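Local coordinates for protein putative citrate lyase, alfa subunit (Streptococcus mutans, PDB 2HJ0) that is of unassigned function but probably belongs with citrate lyase alpha subunits, with two mixed beta sheets flanked by helices, at residues Ile144-Ser147 and Ala152-Ile155; Thr403-Lys408 and Glu498-Ser503. One frame throughout, in Å; residues are numbered along the deposited sequence.

Contact 1: Ile144-Ser147 and Ala152-Ile155; sequences IIRS and ARAI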
loop_
_atom_site.group_PDB
_atom_site.type_symbol
_atom_site.label_atom_id
_atom_site.label_comp_id
_atom_site.label_asym_id
_atom_site.label_seq_id
_atom_site.Cartn_x
_atom_site.Cartn_y
_atom_site.Cartn_z
ATOM N N ILE A 144 -16.535 20.131 -11.020
ATOM C CA ILE A 144 -15.085 20.196 -11.232
ATOM C C ILE A 144 -14.604 18.915 -11.914
ATOM O O ILE A 144 -14.630 17.836 -11.326
ATOM C CB ILE A 144 -14.303 20.331 -9.906
ATOM C CG1 ILE A 144 -14.696 21.625 -9.184
ATOM C CG2 ILE A 144 -12.798 20.324 -10.186
ATOM C CD1 ILE A 144 -14.395 22.877 -9.966
ATOM N N ILE A 145 -14.163 19.013 -13.153
ATOM C CA ILE A 145 -13.699 17.809 -13.809
ATOM C C ILE A 145 -12.196 17.708 -13.728
ATOM O O ILE A 145 -11.481 18.671 -13.997
ATOM C CB ILE A 145 -14.136 17.769 -15.267
ATOM C CG1 ILE A 145 -15.605 17.371 -15.331
ATOM C CG2 ILE A 145 -13.291 16.780 -16.041
ATOM C CD1 ILE A 145 -16.204 17.649 -16.632
ATOM N N ARG A 146 -11.726 16.534 -13.336
ATOM C CA ARG A 146 -10.300 16.277 -13.222
ATOM C C ARG A 146 -9.979 14.955 -13.924
ATOM O O ARG A 146 -10.825 14.073 -13.987
ATOM C CB ARG A 146 -9.905 16.151 -11.753
ATOM C CG ARG A 146 -10.241 17.327 -10.865
ATOM C CD ARG A 146 -9.509 17.152 -9.531
ATOM N NE ARG A 146 -9.389 18.398 -8.795
ATOM C CZ ARG A 146 -10.322 18.880 -7.982
ATOM N NH1 ARG A 146 -10.122 20.035 -7.377
ATOM N NH2 ARG A 146 -11.437 18.203 -7.749
ATOM N N SER A 147 -8.758 14.820 -14.438
ATOM C CA SER A 147 -8.324 13.592 -15.090
ATOM C C SER A 147 -8.086 12.566 -13.980
ATOM O O SER A 147 -8.048 12.931 -12.797
ATOM C CB SER A 147 -7.021 13.829 -15.864
ATOM O OG SER A 147 -5.932 14.106 -14.990
ATOM N N ALA A 152 -6.130 12.029 -8.422
ATOM C CA ALA A 152 -5.146 11.457 -7.531
ATOM C C ALA A 152 -4.250 12.591 -7.017
ATOM O O ALA A 152 -3.937 12.631 -5.836
ATOM C CB ALA A 152 -4.325 10.394 -8.265
ATOM N N ARG A 153 -3.855 13.514 -7.893
ATOM C CA ARG A 153 -3.012 14.627 -7.472
ATOM C C ARG A 153 -3.725 15.462 -6.410
ATOM O O ARG A 153 -3.163 15.730 -5.349
ATOM C CB ARG A 153 -2.655 15.533 -8.645
ATOM C CG ARG A 153 -1.733 16.694 -8.251
ATOM C CD ARG A 153 -2.181 18.016 -8.877
ATOM N NE ARG A 153 -3.433 18.506 -8.302
ATOM C CZ ARG A 153 -4.520 18.798 -9.012
ATOM N NH1 ARG A 153 -4.509 18.646 -10.326
ATOM N NH2 ARG A 153 -5.615 19.247 -8.415
ATOM N N ALA A 154 -4.963 15.866 -6.692
ATOM C CA ALA A 154 -5.732 16.675 -5.739
ATOM C C ALA A 154 -5.854 16.026 -4.367
ATOM O O ALA A 154 -5.591 16.670 -3.351
ATOM C CB ALA A 154 -7.112 16.976 -6.277
ATOM N N ILE A 155 -6.249 14.758 -4.331
ATOM C CA ILE A 155 -6.406 14.075 -3.065
ATOM C C ILE A 155 -5.090 14.011 -2.302
ATOM O O ILE A 155 -5.062 14.222 -1.097
ATOM C CB ILE A 155 -6.985 12.665 -3.278
ATOM C CG1 ILE A 155 -8.361 12.794 -3.936
ATOM C CG2 ILE A 155 -7.081 11.916 -1.947
ATOM C CD1 ILE A 155 -9.069 11.492 -4.201
#

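Contact 2: Thr403-Lys408 and Glu498-Ser503; sequences TAFAAK and EYRDGS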
loop_
_atom_site.group_PDB
_atom_site.type_symbol
_atom_site.label_atom_id
_atom_site.label_comp_id
_atom_site.label_asym_id
_atom_site.label_seq_id
_atom_site.Cartn_x
_atom_site.Cartn_y
_atom_site.Cartn_z
ATOM N N THR A 403 -1.958 10.396 -20.068
ATOM C CA THR A 403 -1.009 9.606 -20.823
ATOM C C THR A 403 -0.532 10.385 -22.044
ATOM O O THR A 403 0.635 10.313 -22.429
ATOM C CB THR A 403 -1.626 8.285 -21.271
ATOM O OG1 THR A 403 -2.493 8.531 -22.376
ATOM C CG2 THR A 403 -2.425 7.689 -20.154
ATOM N N ALA A 404 -1.434 11.138 -22.654
ATOM C CA ALA A 404 -1.050 11.906 -23.828
ATOM C C ALA A 404 0.213 12.683 -23.521
ATOM O O ALA A 404 1.065 12.878 -24.383
ATOM C CB ALA A 404 -2.153 12.864 -24.231
ATOM N N PHE A 405 0.347 13.138 -22.287
ATOM C CA PHE A 405 1.536 13.886 -21.953
ATOM C C PHE A 405 2.734 12.993 -21.629
ATOM O O PHE A 405 3.821 13.207 -22.154
ATOM C CB PHE A 405 1.246 14.836 -20.790
ATOM C CG PHE A 405 2.475 15.507 -20.232
ATOM C CD1 PHE A 405 3.215 14.904 -19.224
ATOM C CD2 PHE A 405 2.902 16.731 -20.731
ATOM C CE1 PHE A 405 4.353 15.507 -18.727
ATOM C CE2 PHE A 405 4.042 17.339 -20.237
ATOM C CZ PHE A 405 4.769 16.726 -19.234
ATOM N N ALA A 406 2.532 11.997 -20.772
ATOM C CA ALA A 406 3.615 11.127 -20.369
ATOM C C ALA A 406 4.219 10.329 -21.506
ATOM O O ALA A 406 5.442 10.232 -21.616
ATOM C CB ALA A 406 3.151 10.203 -19.290
ATOM N N ALA A 407 3.369 9.769 -22.358
ATOM C CA ALA A 407 3.820 8.948 -23.482
ATOM C C ALA A 407 4.871 9.633 -24.362
ATOM O O ALA A 407 4.831 10.842 -24.569
ATOM C CB ALA A 407 2.622 8.538 -24.321
ATOM N N LYS A 408 5.818 8.844 -24.857
ATOM C CA LYS A 408 6.874 9.348 -25.710
ATOM C C LYS A 408 6.219 9.800 -26.987
ATOM O O LYS A 408 6.634 10.770 -27.603
ATOM C CB LYS A 408 7.862 8.245 -26.078
ATOM C CG LYS A 408 8.575 7.559 -24.934
ATOM C CD LYS A 408 9.592 8.448 -24.279
ATOM C CE LYS A 408 10.537 7.605 -23.437
ATOM N NZ LYS A 408 9.810 6.792 -22.415
ATOM N N GLU A 498 -10.288 21.169 -14.893
ATOM C CA GLU A 498 -8.989 21.333 -14.266
ATOM C C GLU A 498 -7.986 20.398 -14.937
ATOM O O GLU A 498 -8.217 19.200 -15.024
ATOM C CB GLU A 498 -9.049 21.004 -12.772
ATOM C CG GLU A 498 -7.664 21.013 -12.121
ATOM C CD GLU A 498 -7.613 20.262 -10.802
ATOM O OE1 GLU A 498 -7.951 20.849 -9.752
ATOM O OE2 GLU A 498 -7.238 19.070 -10.819
ATOM N N TYR A 499 -6.884 20.957 -15.423
ATOM C CA TYR A 499 -5.828 20.179 -16.061
ATOM C C TYR A 499 -5.132 19.327 -15.001
ATOM O O TYR A 499 -5.152 19.659 -13.809
ATOM C CB TYR A 499 -4.794 21.106 -16.695
ATOM C CG TYR A 499 -3.778 20.402 -17.566
ATOM C CD1 TYR A 499 -4.179 19.729 -18.716
ATOM C CD2 TYR A 499 -2.412 20.421 -17.254
ATOM C CE1 TYR A 499 -3.262 19.093 -19.539
ATOM C CE2 TYR A 499 -1.480 19.783 -18.080
ATOM C CZ TYR A 499 -1.924 19.121 -19.221
ATOM O OH TYR A 499 -1.037 18.478 -20.050
ATOM N N ARG A 500 -4.491 18.250 -15.439
ATOM C CA ARG A 500 -3.803 17.357 -14.519
ATOM C C ARG A 500 -2.923 18.067 -13.482
ATOM O O ARG A 500 -2.804 17.600 -12.347
ATOM C CB ARG A 500 -2.962 16.331 -15.302
ATOM C CG ARG A 500 -1.811 16.919 -16.107
ATOM C CD ARG A 500 -0.968 15.824 -16.761
ATOM N NE ARG A 500 -0.869 14.653 -15.868
ATOM C CZ ARG A 500 0.144 13.791 -15.849
ATOM N NH1 ARG A 500 1.176 13.948 -16.679
ATOM N NH2 ARG A 500 0.123 12.787 -14.984
ATOM N N ASP A 501 -2.315 19.191 -13.858
ATOM C CA ASP A 501 -1.439 19.911 -12.934
ATOM C C ASP A 501 -2.174 20.767 -11.905
ATOM O O ASP A 501 -1.552 21.340 -11.010
ATOM C CB ASP A 501 -0.427 20.767 -13.703
ATOM C CG ASP A 501 -1.081 21.848 -14.520
ATOM O OD1 ASP A 501 -2.334 21.929 -14.507
ATOM O OD2 ASP A 501 -0.339 22.621 -15.181
ATOM N N GLY A 502 -3.496 20.851 -12.026
ATOM C CA GLY A 502 -4.272 21.618 -11.063
ATOM C C GLY A 502 -4.782 22.986 -11.480
ATOM O O GLY A 502 -5.542 23.618 -10.747
ATOM N N SER A 503 -4.356 23.449 -12.646
ATOM C CA SER A 503 -4.781 24.735 -13.156
ATOM C C SER A 503 -5.962 24.539 -14.103
ATOM O O SER A 503 -6.281 23.405 -14.455
ATOM C CB SER A 503 -3.629 25.396 -13.905
ATOM O OG SER A 503 -3.231 24.609 -15.013
#

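Contact 1: Ile144-Ser147 and Ala152-Ile155
R146, following the strand residues I144 and I145, lays its guanidinium against helix 148-157, where A154 waits with a single methyl. CB of A154 sits over one face of the group, 3.7 Å from R146 NE, and also meets R146 CD at 4.0 Å. I144 covers the opposite face, its CG2 lying 3.5 Å above the guanidinium plane and displaced toward the rim. A small residue suits the helix at this point because it lets the flat cation come close to the backbone. The R146 chain starts beside its backbone N (chi1 -57°) and runs extended from CG to NE, which carries the head across the gap to the helix. R153, by contrast, bends at chi2 and chi3 and meets R146 at about a right angle. R153 NH2 approaches R146 NE to 3.9 Å, with the guanidinium planes turned 68° apart. S147, the N-cap of helix 148-157, accepts from the backbone N of G150 through OG. The two arginines probably converge because E498 grips both, OE1 pairing with R146 NE and OE2 with R153 NH1, which also bonds to R500 O. The shared carboxylate probably eases the repulsion between the like charges, without balancing both.

Contact 2: Thr403-Lys408 and Glu498-Ser503
F405, near the end of helix 400-406, meets R500 in the turn between strands 493-498 and 504-511. The close part is narrow: R500 NH1 reaches F405 CD1 at 3.4 Å, and that carbon lies at the guanidinium edge, in its plane. The side chains cross at roughly a right angle, with ring and guanidinium planes 61° apart, so the two do not stack. F405 points its ring at the turn because CG stands anti to the backbone N (chi1 171°). On the turn side, R500 CG lies 3.5 Å above one face of the Y499 ring, while a salt bridge from R500 NE to D402 steadies its head. An arginine suits this place, having aliphatic length for the tyrosine and charge for the aspartate. The other side is looser: Y499 OH comes no nearer than 4.4 Å to F405 CB, and the partly exposed phenylalanine also packs on P43 of the second subunit. Y499 N bonds to S503 O, G502 N bonds to Y499 O, and G502 takes the positive phi (104°) that glycine adopts readily. With D501 OD1 accepting from S503 N in an Asx turn, this is a type I turn with a G1 bulge, typical of a 3:5 beta hairpin.

In the fold
The centres of the two contacts lie 11 Å apart, and R153 of contact 1 joins them directly: its NH1 reaches R500 O in a probable hydrogen bond (2.8 Å) and lies equally near E498 OE2 (2.8 Å). It thereby ties helix 148-157 to the hairpin of contact 2. Two further links run alongside. Strand 143-145 pairs with strand 493-498 through the backbone of I145 and E498, and D402, on helix 400-406, is hydrogen-bonded to S147 OG while pairing with R500. Strands 143-145 and 493-498 belong to the ten-stranded sheet, whereas helix 400-406 precedes strand 409-413 of the nine-stranded one, so together the contacts bridge the two sheet systems.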